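Local atomic coordinates of Lys-gingipain catalytic subunit (Porphyromonas gingivalis, PDB entry 6I9A), a protein that cleaves proteins after lysine as a secreted cysteine protease of Porphyromonas gingivalis, of which this chain is the catalytic subunit. Residues Val78-Ile89 and Met116-Ser124; Asn56-Tyr67 and Tyr105-Met116. All coordinates share one frame; numbering follows the deposited sequence.

From the N terminus the chain runs through strand 14-20 and strand 40-46 to helix 56-72, then into strand 79-83, the short helix 103-106, a calcium loop and strand 117-121. Interaction 2 closes the first loop, bringing 105-116 back onto helix 56-72. Interaction 1 closes the second, setting strand 117-121 beside strand 79-83. The two loops cross, because 78-89 lies between the segments of interaction 2 and 116-124 starts at their last residue, Met-116. Tyr-105 of interaction 2 packs on Leu-82 and Ile-89 of interaction 1. Interaction 1 adds the outer strand 117-121 to the four-stranded parallel sheet, and interaction 2 holds the loop before that strand against helix 56-72.

Interaction 1 of 2, residues Val78-Ile89 and Met116-Ser124; sequences VFLALVGDTDVI and MYTFRMSAS. With CA (calcium ion), chain H.
Arg-120 reaches across from strand 117-121 to the loop that follows strand 79-83. Its CB lies near Leu-82 O. CG extends anti to the backbone N (chi1 175°) and passes 3.5 Å from Gly-84 O, and CD stays close to the same oxygen. The chain then bends at chi3 (-70°), which turns the guanidinium toward Ile-89. NH1 bonds to Gly-84 O at 2.9 Å, from above that carbonyl plane. NH1 and NH2 both grip Ile-89 O, each at 2.9 Å, and this oxygen lies in the guanidinium plane. NH2 also forms a salt bridge with Asp-102.

Behind this clamp the two strands pair in parallel. Six backbone bonds run from Tyr-117 N to Val-78 O through to Gly-84 N to Met-121 O. On one face the Phe-119 ring lies over Ala-81, whose CA is 4.2 Å from the ring centroid. The edge of that ring meets Phe-79 CD1. On the other face Leu-80 and Thr-118 lie side by side.

Past the strands, Asp-85 holds a calcium ion with OD1 and OD2, both at 2.5 Å. The backbone O of Phe-254, the carboxylate of Glu-263 and three waters complete the site. Ser-122 OG bonds to Glu-263. The buried arginine thus binds a carbonyl before Asp-85 in the chain (Gly-84) and one after it (Ile-89). These bonds and Asp-102 satisfy its guanidinium, whose charge may partly offset that of Asp-85.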
loop_
_atom_site.group_PDB
_atom_site.type_symbol
_atom_site.label_atom_id
_atom_site.label_comp_id
_atom_site.label_asym_id
_atom_site.label_seq_id
_atom_site.Cartn_x
_atom_site.Cartn_y
_atom_site.Cartn_z
ATOM N N VAL A 78 -5.370 12.696 0.098
ATOM C CA VAL A 78 -5.167 11.539 0.970
ATOM C C VAL A 78 -3.843 10.850 0.578
ATOM O O VAL A 78 -3.047 10.503 1.442
ATOM C CB VAL A 78 -6.384 10.579 0.809
ATOM C CG1 VAL A 78 -6.115 9.273 1.573
ATOM C CG2 VAL A 78 -7.681 11.283 1.320
ATOM N N PHE A 79 -3.693 10.589 -0.712
ATOM C CA PHE A 79 -2.531 9.931 -1.263
ATOM C C PHE A 79 -1.670 10.859 -2.068
ATOM O O PHE A 79 -2.166 11.760 -2.761
ATOM C CB PHE A 79 -2.929 8.798 -2.227
ATOM C CG PHE A 79 -3.616 7.628 -1.552
ATOM C CD1 PHE A 79 -2.875 6.660 -0.863
ATOM C CD2 PHE A 79 -5.008 7.489 -1.602
ATOM C CE1 PHE A 79 -3.531 5.585 -0.236
ATOM C CE2 PHE A 79 -5.643 6.420 -0.987
ATOM C CZ PHE A 79 -4.903 5.513 -0.268
ATOM N N LEU A 80 -0.372 10.575 -2.043
ATOM C CA LEU A 80 0.646 11.157 -2.900
ATOM C C LEU A 80 1.313 10.023 -3.657
ATOM O O LEU A 80 1.990 9.213 -3.060
ATOM C CB LEU A 80 1.659 11.976 -2.072
ATOM C CG LEU A 80 2.874 12.468 -2.847
ATOM C CD1 LEU A 80 2.481 13.478 -3.950
ATOM C CD2 LEU A 80 3.888 13.113 -1.893
ATOM N N ALA A 81 1.119 9.993 -4.992
ATOM C CA ALA A 81 1.724 8.994 -5.855
ATOM C C ALA A 81 2.890 9.607 -6.611
ATOM O O ALA A 81 2.712 10.556 -7.374
ATOM C CB ALA A 81 0.701 8.469 -6.845
ATOM N N LEU A 82 4.097 9.122 -6.363
ATOM C CA LEU A 82 5.308 9.548 -7.061
ATOM C C LEU A 82 5.582 8.524 -8.122
ATOM O O LEU A 82 5.663 7.322 -7.832
ATOM C CB LEU A 82 6.494 9.646 -6.067
ATOM C CG LEU A 82 6.245 10.503 -4.844
ATOM C CD1 LEU A 82 7.452 10.409 -3.889
ATOM C CD2 LEU A 82 6.002 11.981 -5.260
ATOM N N VAL A 83 5.680 8.948 -9.383
ATOM C CA VAL A 83 5.867 8.022 -10.499
ATOM C C VAL A 83 7.211 8.299 -11.165
ATOM O O VAL A 83 7.399 9.362 -11.772
ATOM C CB VAL A 83 4.697 8.120 -11.504
ATOM C CG1 VAL A 83 4.891 7.111 -12.625
ATOM C CG2 VAL A 83 3.372 7.910 -10.778
ATOM N N GLY A 84 8.119 7.352 -11.025
ATOM C CA GLY A 84 9.473 7.484 -11.539
ATOM C C GLY A 84 10.513 7.092 -10.513
ATOM O O GLY A 84 10.226 6.971 -9.313
ATOM N N ASP A 85 11.709 6.874 -11.013
ATOM C CA ASP A 85 12.865 6.574 -10.196
ATOM C C ASP A 85 13.564 7.919 -9.826
ATOM O O ASP A 85 13.057 9.007 -10.089
ATOM C CB ASP A 85 13.777 5.573 -10.926
ATOM C CG ASP A 85 14.729 4.750 -10.048
ATOM O OD1 ASP A 85 14.985 5.150 -8.868
ATOM O OD2 ASP A 85 15.206 3.694 -10.517
ATOM N N THR A 86 14.726 7.803 -9.197
ATOM C CA THR A 86 15.446 8.969 -8.640
ATOM C C THR A 86 16.060 9.844 -9.699
ATOM O O THR A 86 16.431 10.967 -9.386
ATOM C CB THR A 86 16.477 8.515 -7.597
ATOM O OG1 THR A 86 17.398 7.625 -8.212
ATOM C CG2 THR A 86 15.798 7.844 -6.383
ATOM N N ASP A 87 16.109 9.388 -10.946
ATOM C CA ASP A 87 16.598 10.236 -12.049
ATOM C C ASP A 87 15.566 11.333 -12.373
ATOM O O ASP A 87 15.932 12.332 -13.008
ATOM C CB ASP A 87 16.875 9.402 -13.295
ATOM C CG ASP A 87 15.752 8.588 -13.881
ATOM O OD1 ASP A 87 14.764 8.264 -13.130
ATOM O OD2 ASP A 87 15.828 8.275 -15.068
ATOM N N VAL A 88 14.306 11.192 -11.957
ATOM C CA VAL A 88 13.278 12.199 -12.236
ATOM C C VAL A 88 12.672 12.782 -10.927
ATOM O O VAL A 88 12.308 13.960 -10.898
ATOM C CB VAL A 88 12.178 11.769 -13.218
ATOM C CG1 VAL A 88 12.701 11.541 -14.633
ATOM C CG2 VAL A 88 11.415 10.556 -12.733
ATOM N N ILE A 89 12.542 11.977 -9.863
ATOM C CA ILE A 89 12.033 12.481 -8.566
ATOM C C ILE A 89 13.046 11.996 -7.551
ATOM O O ILE A 89 13.091 10.810 -7.232
ATOM C CB ILE A 89 10.598 12.031 -8.261
ATOM C CG1 ILE A 89 9.622 12.539 -9.330
ATOM C CG2 ILE A 89 10.196 12.556 -6.863
ATOM C CD1 ILE A 89 8.209 11.841 -9.229
ATOM N N MET A 116 0.227 12.881 3.999
ATOM C CA MET A 116 -0.368 12.100 2.943
ATOM C C MET A 116 0.238 10.711 2.940
ATOM O O MET A 116 1.446 10.588 3.209
ATOM C CB MET A 116 -0.091 12.747 1.574
ATOM C CG MET A 116 -0.799 14.096 1.387
ATOM S SD MET A 116 -0.122 15.072 0.009
ATOM C CE MET A 116 1.412 15.674 0.779
ATOM N N TYR A 117 -0.517 9.706 2.523
ATOM C CA TYR A 117 0.035 8.374 2.279
ATOM C C TYR A 117 0.789 8.386 0.979
ATOM O O TYR A 117 0.187 8.615 -0.088
ATOM C CB TYR A 117 -1.104 7.368 2.169
ATOM C CG TYR A 117 -1.699 6.854 3.458
ATOM C CD1 TYR A 117 -0.946 6.804 4.644
ATOM C CD2 TYR A 117 -2.970 6.287 3.480
ATOM C CE1 TYR A 117 -1.469 6.226 5.800
ATOM C CE2 TYR A 117 -3.505 5.716 4.633
ATOM C CZ TYR A 117 -2.737 5.674 5.786
ATOM O OH TYR A 117 -3.237 5.119 6.943
ATOM N N THR A 118 2.101 8.202 1.031
ATOM C CA THR A 118 2.976 8.341 -0.104
ATOM C C THR A 118 3.513 7.024 -0.553
ATOM O O THR A 118 3.963 6.200 0.264
ATOM C CB THR A 118 4.123 9.297 0.303
ATOM O OG1 THR A 118 3.518 10.556 0.672
ATOM C CG2 THR A 118 5.114 9.554 -0.804
ATOM N N PHE A 119 3.554 6.822 -1.865
ATOM C CA PHE A 119 4.147 5.621 -2.446
ATOM C C PHE A 119 4.824 6.022 -3.723
ATOM O O PHE A 119 4.496 7.048 -4.328
ATOM C CB PHE A 119 3.112 4.507 -2.648
ATOM C CG PHE A 119 1.940 4.911 -3.529
ATOM C CD1 PHE A 119 1.997 4.734 -4.908
ATOM C CD2 PHE A 119 0.747 5.393 -2.962
ATOM C CE1 PHE A 119 0.904 5.025 -5.702
ATOM C CE2 PHE A 119 -0.322 5.721 -3.780
ATOM C CZ PHE A 119 -0.246 5.518 -5.133
ATOM N N ARG A 120 5.743 5.171 -4.177
ATOM C CA ARG A 120 6.525 5.437 -5.369
ATOM C C ARG A 120 6.423 4.288 -6.346
ATOM O O ARG A 120 6.829 3.162 -6.044
ATOM C CB ARG A 120 7.996 5.741 -5.016
ATOM C CG ARG A 120 8.909 5.910 -6.234
ATOM C CD ARG A 120 10.352 6.109 -5.832
ATOM N NE ARG A 120 10.606 7.403 -5.203
ATOM C CZ ARG A 120 11.285 8.389 -5.792
ATOM N NH1 ARG A 120 11.595 8.323 -7.104
ATOM N NH2 ARG A 120 11.624 9.457 -5.101
ATOM N N MET A 121 5.860 4.564 -7.533
ATOM C CA MET A 121 5.822 3.646 -8.653
ATOM C C MET A 121 7.138 3.855 -9.372
ATOM O O MET A 121 7.233 4.668 -10.301
ATOM C CB MET A 121 4.610 3.963 -9.541
ATOM C CG MET A 121 3.283 3.966 -8.773
ATOM S SD MET A 121 2.585 2.318 -8.604
ATOM C CE MET A 121 1.808 2.279 -10.096
ATOM N N SER A 122 8.199 3.201 -8.902
ATOM C CA SER A 122 9.539 3.422 -9.461
ATOM C C SER A 122 9.751 2.564 -10.698
ATOM O O SER A 122 9.694 1.318 -10.620
ATOM C CB SER A 122 10.609 3.098 -8.417
ATOM O OG SER A 122 11.848 3.319 -9.076
ATOM N N ALA A 123 10.023 3.220 -11.822
ATOM C CA ALA A 123 10.235 2.548 -13.095
ATOM C C ALA A 123 11.354 3.246 -13.821
ATOM O O ALA A 123 11.492 4.467 -13.692
ATOM C CB ALA A 123 8.955 2.608 -13.927
ATOM N N SER A 124 12.094 2.495 -14.658
ATOM C CA SER A 124 13.133 3.083 -15.479
ATOM C C SER A 124 12.708 3.220 -16.932
ATOM O O SER A 124 13.487 3.726 -17.763
ATOM C CB SER A 124 14.405 2.243 -15.390
ATOM O OG SER A 124 14.276 0.980 -16.013
HETATM CA CA CA H . 16.353 3.121 -8.354
HETATM O O HOH W 1 12.367 7.214 -13.877
HETATM O O HOH W 2 17.919 4.910 -8.864
HETATM O O HOH W 3 14.912 5.855 -15.487
HETATM O O HOH W 4 18.237 2.009 -7.252
HETATM O O HOH W 5 17.387 1.839 -10.050
#

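Interaction 2 of 2, residues Asn56-Tyr67 and Tyr105-Met116; sequences NASIKAFIHKKY and YSAVDGDYFPEM. With CA (calcium ion), chain G.
Tyr-105 fits as a knob into a hole on helix 56-72 formed by Asn-56, Ile-59, Lys-60 and Ile-63. Its ring edge meets Lys-60 CA, with CD1 at 3.9 Å. Ile-59 CG2 and Ile-63 CD1 touch the ring obliquely. The hydroxyl OH makes a weak hydrogen bond to Asn-56 OD1 at 2.7 Å, and is also hydrogen-bonded to the backbone N of Gly-91. Asn-56 ND2 is held in turn by Glu-92.

One turn on from Lys-60, His-64 is sandwiched. Val-108 CA sits over the centre of one ring face, 4.0 Å from the centroid. Lys-60 CG lies over the opposite face, toward the rim. NE2 bonds to the backbone oxygen of Tyr-104, which fixes the rotation of the ring.

Tyr-67 ends the contact. With CG anti to the backbone N (chi1 177°), the ring reaches over to Glu-115, whose CB lies over one face, 3.7 Å from the centroid. Val-108 CG2 meets the ring obliquely. Met-116 runs past in the opposite direction, its SD making an oblique Met-aromatic contact, and its CE reaches Ile-63 CG2.

Behind this shell the loop wraps a calcium ion. Glu-115 bends at chi2 and binds the ion with OE1 and OE2. Its OE2 also accepts from Val-108 N at 2.8 Å and from Asp-109 N, so the residue that covers Tyr-67 is tied to the one that covers His-64. Asp-109 OD1, Asp-111 OD1, Phe-113 O and two waters complete the seven-coordinate site. Asp-111 OD1 also accepts from Phe-113 N at 3.0 Å, in an Asx turn. With ligands at alternate residues, this is a single-segment calcium-binding loop of the peptidase family C25 region, packed on helix 56-72 and leading into strand 117-121.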
loop_
_atom_site.group_PDB
_atom_site.type_symbol
_atom_site.label_atom_id
_atom_site.label_comp_id
_atom_site.label_asym_id
_atom_site.label_seq_id
_atom_site.Cartn_x
_atom_site.Cartn_y
_atom_site.Cartn_z
ATOM N N ASN A 56 14.474 18.376 -6.561
ATOM C CA ASN A 56 13.867 18.007 -5.291
ATOM C C ASN A 56 13.170 19.231 -4.662
ATOM O O ASN A 56 12.024 19.111 -4.180
ATOM C CB ASN A 56 14.929 17.495 -4.339
ATOM C CG ASN A 56 14.320 17.106 -3.021
ATOM O OD1 ASN A 56 13.478 16.210 -2.957
ATOM N ND2 ASN A 56 14.769 17.709 -1.941
ATOM N N ALA A 57 13.871 20.401 -4.654
ATOM C CA ALA A 57 13.286 21.572 -4.028
ATOM C C ALA A 57 11.986 22.028 -4.705
ATOM O O ALA A 57 11.024 22.359 -4.011
ATOM C CB ALA A 57 14.283 22.719 -4.032
ATOM N N SER A 58 11.947 22.046 -6.056
ATOM C CA SER A 58 10.758 22.543 -6.738
ATOM C C SER A 58 9.610 21.534 -6.567
ATOM O O SER A 58 8.473 21.938 -6.350
ATOM C CB SER A 58 11.071 22.810 -8.215
ATOM O OG SER A 58 11.254 21.623 -8.984
ATOM N N ILE A 59 9.917 20.239 -6.698
ATOM C CA ILE A 59 8.868 19.231 -6.599
ATOM C C ILE A 59 8.281 19.232 -5.186
ATOM O O ILE A 59 7.056 19.179 -5.019
ATOM C CB ILE A 59 9.445 17.838 -6.995
ATOM C CG1 ILE A 59 9.769 17.806 -8.501
ATOM C CG2 ILE A 59 8.463 16.700 -6.570
ATOM C CD1 ILE A 59 10.680 16.668 -8.874
ATOM N N LYS A 60 9.150 19.315 -4.170
ATOM C CA LYS A 60 8.671 19.357 -2.797
ATOM C C LYS A 60 7.806 20.622 -2.556
ATOM O O LYS A 60 6.726 20.549 -1.935
ATOM C CB LYS A 60 9.866 19.298 -1.836
ATOM C CG LYS A 60 9.477 19.316 -0.355
ATOM C CD LYS A 60 10.715 18.905 0.550
ATOM C CE LYS A 60 11.882 19.811 0.476
ATOM N NZ LYS A 60 12.843 19.394 1.530
ATOM N N ALA A 61 8.279 21.805 -3.039
ATOM C CA ALA A 61 7.501 23.014 -2.800
ATOM C C ALA A 61 6.125 22.902 -3.478
ATOM O O ALA A 61 5.131 23.344 -2.901
ATOM C CB ALA A 61 8.255 24.232 -3.316
ATOM N N PHE A 62 6.076 22.322 -4.682
ATOM C CA PHE A 62 4.829 22.111 -5.418
ATOM C C PHE A 62 3.870 21.241 -4.610
ATOM O O PHE A 62 2.696 21.563 -4.443
ATOM C CB PHE A 62 5.150 21.484 -6.776
ATOM C CG PHE A 62 3.894 21.116 -7.547
ATOM C CD1 PHE A 62 3.130 22.095 -8.173
ATOM C CD2 PHE A 62 3.405 19.803 -7.540
ATOM C CE1 PHE A 62 1.969 21.751 -8.883
ATOM C CE2 PHE A 62 2.222 19.476 -8.197
ATOM C CZ PHE A 62 1.521 20.448 -8.869
ATOM N N ILE A 63 4.393 20.112 -4.107
ATOM C CA ILE A 63 3.535 19.184 -3.370
ATOM C C ILE A 63 3.011 19.811 -2.092
ATOM O O ILE A 63 1.829 19.675 -1.737
ATOM C CB ILE A 63 4.319 17.896 -3.082
ATOM C CG1 ILE A 63 4.577 17.123 -4.422
ATOM C CG2 ILE A 63 3.575 17.034 -2.051
ATOM C CD1 ILE A 63 5.632 16.012 -4.239
ATOM N N HIS A 64 3.923 20.502 -1.352
ATOM C CA HIS A 64 3.510 21.113 -0.089
ATOM C C HIS A 64 2.400 22.150 -0.311
ATOM O O HIS A 64 1.454 22.235 0.460
ATOM C CB HIS A 64 4.706 21.724 0.627
ATOM C CG HIS A 64 5.648 20.721 1.207
ATOM N ND1 HIS A 64 6.590 21.112 2.134
ATOM C CD2 HIS A 64 5.726 19.375 1.040
ATOM C CE1 HIS A 64 7.268 20.014 2.477
ATOM N NE2 HIS A 64 6.793 18.945 1.826
ATOM N N LYS A 65 2.544 22.949 -1.399
ATOM C CA LYS A 65 1.536 23.966 -1.688
ATOM C C LYS A 65 0.213 23.291 -2.072
ATOM O O LYS A 65 -0.845 23.717 -1.616
ATOM C CB LYS A 65 2.050 24.901 -2.772
ATOM C CG LYS A 65 1.044 25.971 -3.170
ATOM C CD LYS A 65 1.617 26.911 -4.238
ATOM C CE LYS A 65 0.898 28.253 -4.297
ATOM N NZ LYS A 65 -0.574 28.130 -4.414
ATOM N N LYS A 66 0.268 22.214 -2.863
ATOM C CA LYS A 66 -0.955 21.496 -3.185
ATOM C C LYS A 66 -1.642 20.963 -1.931
ATOM O O LYS A 66 -2.858 21.028 -1.819
ATOM C CB LYS A 66 -0.680 20.313 -4.113
ATOM C CG LYS A 66 -0.501 20.676 -5.565
ATOM C CD LYS A 66 -1.866 21.081 -6.157
ATOM C CE LYS A 66 -1.800 21.473 -7.609
ATOM N NZ LYS A 66 -3.199 21.537 -8.147
ATOM N N TYR A 67 -0.860 20.385 -0.982
ATOM C CA TYR A 67 -1.484 19.887 0.233
ATOM C C TYR A 67 -2.113 21.055 1.011
ATOM O O TYR A 67 -3.257 20.945 1.463
ATOM C CB TYR A 67 -0.415 19.176 1.096
ATOM C CG TYR A 67 -1.057 18.727 2.375
ATOM C CD1 TYR A 67 -0.999 19.518 3.515
ATOM C CD2 TYR A 67 -1.819 17.544 2.431
ATOM C CE1 TYR A 67 -1.723 19.197 4.656
ATOM C CE2 TYR A 67 -2.560 17.217 3.567
ATOM C CZ TYR A 67 -2.492 18.036 4.684
ATOM O OH TYR A 67 -3.187 17.715 5.831
ATOM N N TYR A 105 8.680 14.797 0.985
ATOM C CA TYR A 105 7.610 15.203 0.063
ATOM C C TYR A 105 6.259 15.185 0.784
ATOM O O TYR A 105 5.402 16.031 0.515
ATOM C CB TYR A 105 7.524 14.251 -1.138
ATOM C CG TYR A 105 8.745 14.311 -2.046
ATOM C CD1 TYR A 105 9.198 15.526 -2.570
ATOM C CD2 TYR A 105 9.443 13.151 -2.378
ATOM C CE1 TYR A 105 10.329 15.576 -3.393
ATOM C CE2 TYR A 105 10.575 13.188 -3.194
ATOM C CZ TYR A 105 11.013 14.406 -3.706
ATOM O OH TYR A 105 12.138 14.462 -4.492
ATOM N N SER A 106 6.071 14.215 1.695
ATOM C CA SER A 106 4.810 13.949 2.428
ATOM C C SER A 106 4.686 14.740 3.722
ATOM O O SER A 106 3.556 14.979 4.167
ATOM C CB SER A 106 4.681 12.446 2.733
ATOM O OG SER A 106 5.503 11.947 3.777
ATOM N N ALA A 107 5.783 15.116 4.333
ATOM C CA ALA A 107 5.813 15.769 5.637
ATOM C C ALA A 107 5.787 17.242 5.375
ATOM O O ALA A 107 6.804 17.839 5.035
ATOM C CB ALA A 107 7.063 15.325 6.412
ATOM N N VAL A 108 4.603 17.828 5.514
ATOM C CA VAL A 108 4.402 19.225 5.088
ATOM C C VAL A 108 4.587 20.215 6.241
ATOM O O VAL A 108 5.283 21.232 6.086
ATOM C CB VAL A 108 3.029 19.399 4.425
ATOM C CG1 VAL A 108 2.822 20.837 3.954
ATOM C CG2 VAL A 108 2.847 18.432 3.263
ATOM N N ASP A 109 3.992 19.921 7.399
ATOM C CA ASP A 109 4.159 20.781 8.562
ATOM C C ASP A 109 5.464 20.362 9.272
ATOM O O ASP A 109 6.289 19.619 8.701
ATOM C CB ASP A 109 2.913 20.833 9.454
ATOM C CG ASP A 109 2.361 19.518 9.940
ATOM O OD1 ASP A 109 3.128 18.583 10.094
ATOM O OD2 ASP A 109 1.153 19.449 10.164
ATOM N N GLY A 110 5.737 20.923 10.455
ATOM C CA GLY A 110 7.058 20.793 11.046
ATOM C C GLY A 110 7.533 19.461 11.580
ATOM O O GLY A 110 8.719 19.316 11.880
ATOM N N ASP A 111 6.599 18.537 11.801
ATOM C CA ASP A 111 7.012 17.306 12.458
ATOM C C ASP A 111 7.435 16.247 11.420
ATOM O O ASP A 111 7.563 16.534 10.217
ATOM C CB ASP A 111 5.902 16.851 13.401
ATOM C CG ASP A 111 4.663 16.351 12.734
ATOM O OD1 ASP A 111 4.697 16.118 11.464
ATOM O OD2 ASP A 111 3.652 16.153 13.427
ATOM N N TYR A 112 7.661 15.011 11.898
ATOM C CA TYR A 112 8.112 13.973 10.958
ATOM C C TYR A 112 6.998 13.010 10.527
ATOM O O TYR A 112 7.254 11.995 9.853
ATOM C CB TYR A 112 9.336 13.203 11.472
ATOM C CG TYR A 112 9.188 12.618 12.863
ATOM C CD1 TYR A 112 8.220 11.649 13.138
ATOM C CD2 TYR A 112 9.991 13.054 13.909
ATOM C CE1 TYR A 112 8.064 11.117 14.418
ATOM C CE2 TYR A 112 9.862 12.513 15.182
ATOM C CZ TYR A 112 8.887 11.548 15.433
ATOM O OH TYR A 112 8.724 11.004 16.691
ATOM N N PHE A 113 5.750 13.320 10.906
ATOM C CA PHE A 113 4.622 12.523 10.484
ATOM C C PHE A 113 4.097 12.990 9.135
ATOM O O PHE A 113 3.803 14.193 8.983
ATOM C CB PHE A 113 3.479 12.572 11.477
ATOM C CG PHE A 113 3.773 11.923 12.799
ATOM C CD1 PHE A 113 3.597 10.560 12.974
ATOM C CD2 PHE A 113 4.275 12.671 13.857
ATOM C CE1 PHE A 113 3.851 9.957 14.220
ATOM C CE2 PHE A 113 4.534 12.068 15.095
ATOM C CZ PHE A 113 4.326 10.709 15.262
ATOM N N PRO A 114 3.952 12.110 8.167
ATOM C CA PRO A 114 3.392 12.528 6.872
ATOM C C PRO A 114 1.995 13.096 6.964
ATOM O O PRO A 114 1.180 12.660 7.802
ATOM C CB PRO A 114 3.331 11.218 6.062
ATOM C CG PRO A 114 4.376 10.342 6.713
ATOM C CD PRO A 114 4.291 10.673 8.183
ATOM N N GLU A 115 1.680 14.005 6.031
ATOM C CA GLU A 115 0.311 14.523 5.816
ATOM C C GLU A 115 -0.466 13.696 4.826
ATOM O O GLU A 115 -1.688 13.850 4.784
ATOM C CB GLU A 115 0.393 15.986 5.318
ATOM C CG GLU A 115 0.335 16.996 6.475
ATOM C CD GLU A 115 1.386 16.756 7.535
ATOM O OE1 GLU A 115 1.017 16.211 8.602
ATOM O OE2 GLU A 115 2.576 17.082 7.310
ATOM N N MET A 116 0.227 12.881 3.999
ATOM C CA MET A 116 -0.368 12.100 2.943
ATOM C C MET A 116 0.238 10.711 2.940
ATOM O O MET A 116 1.446 10.588 3.209
ATOM C CB MET A 116 -0.091 12.747 1.574
ATOM C CG MET A 116 -0.799 14.096 1.387
ATOM S SD MET A 116 -0.122 15.072 0.009
ATOM C CE MET A 116 1.412 15.674 0.779
HETATM CA CA CA G . 3.261 16.338 9.607
HETATM O O HOH W 6 5.389 17.042 8.674
HETATM O O HOH W 7 1.867 15.714 11.443
#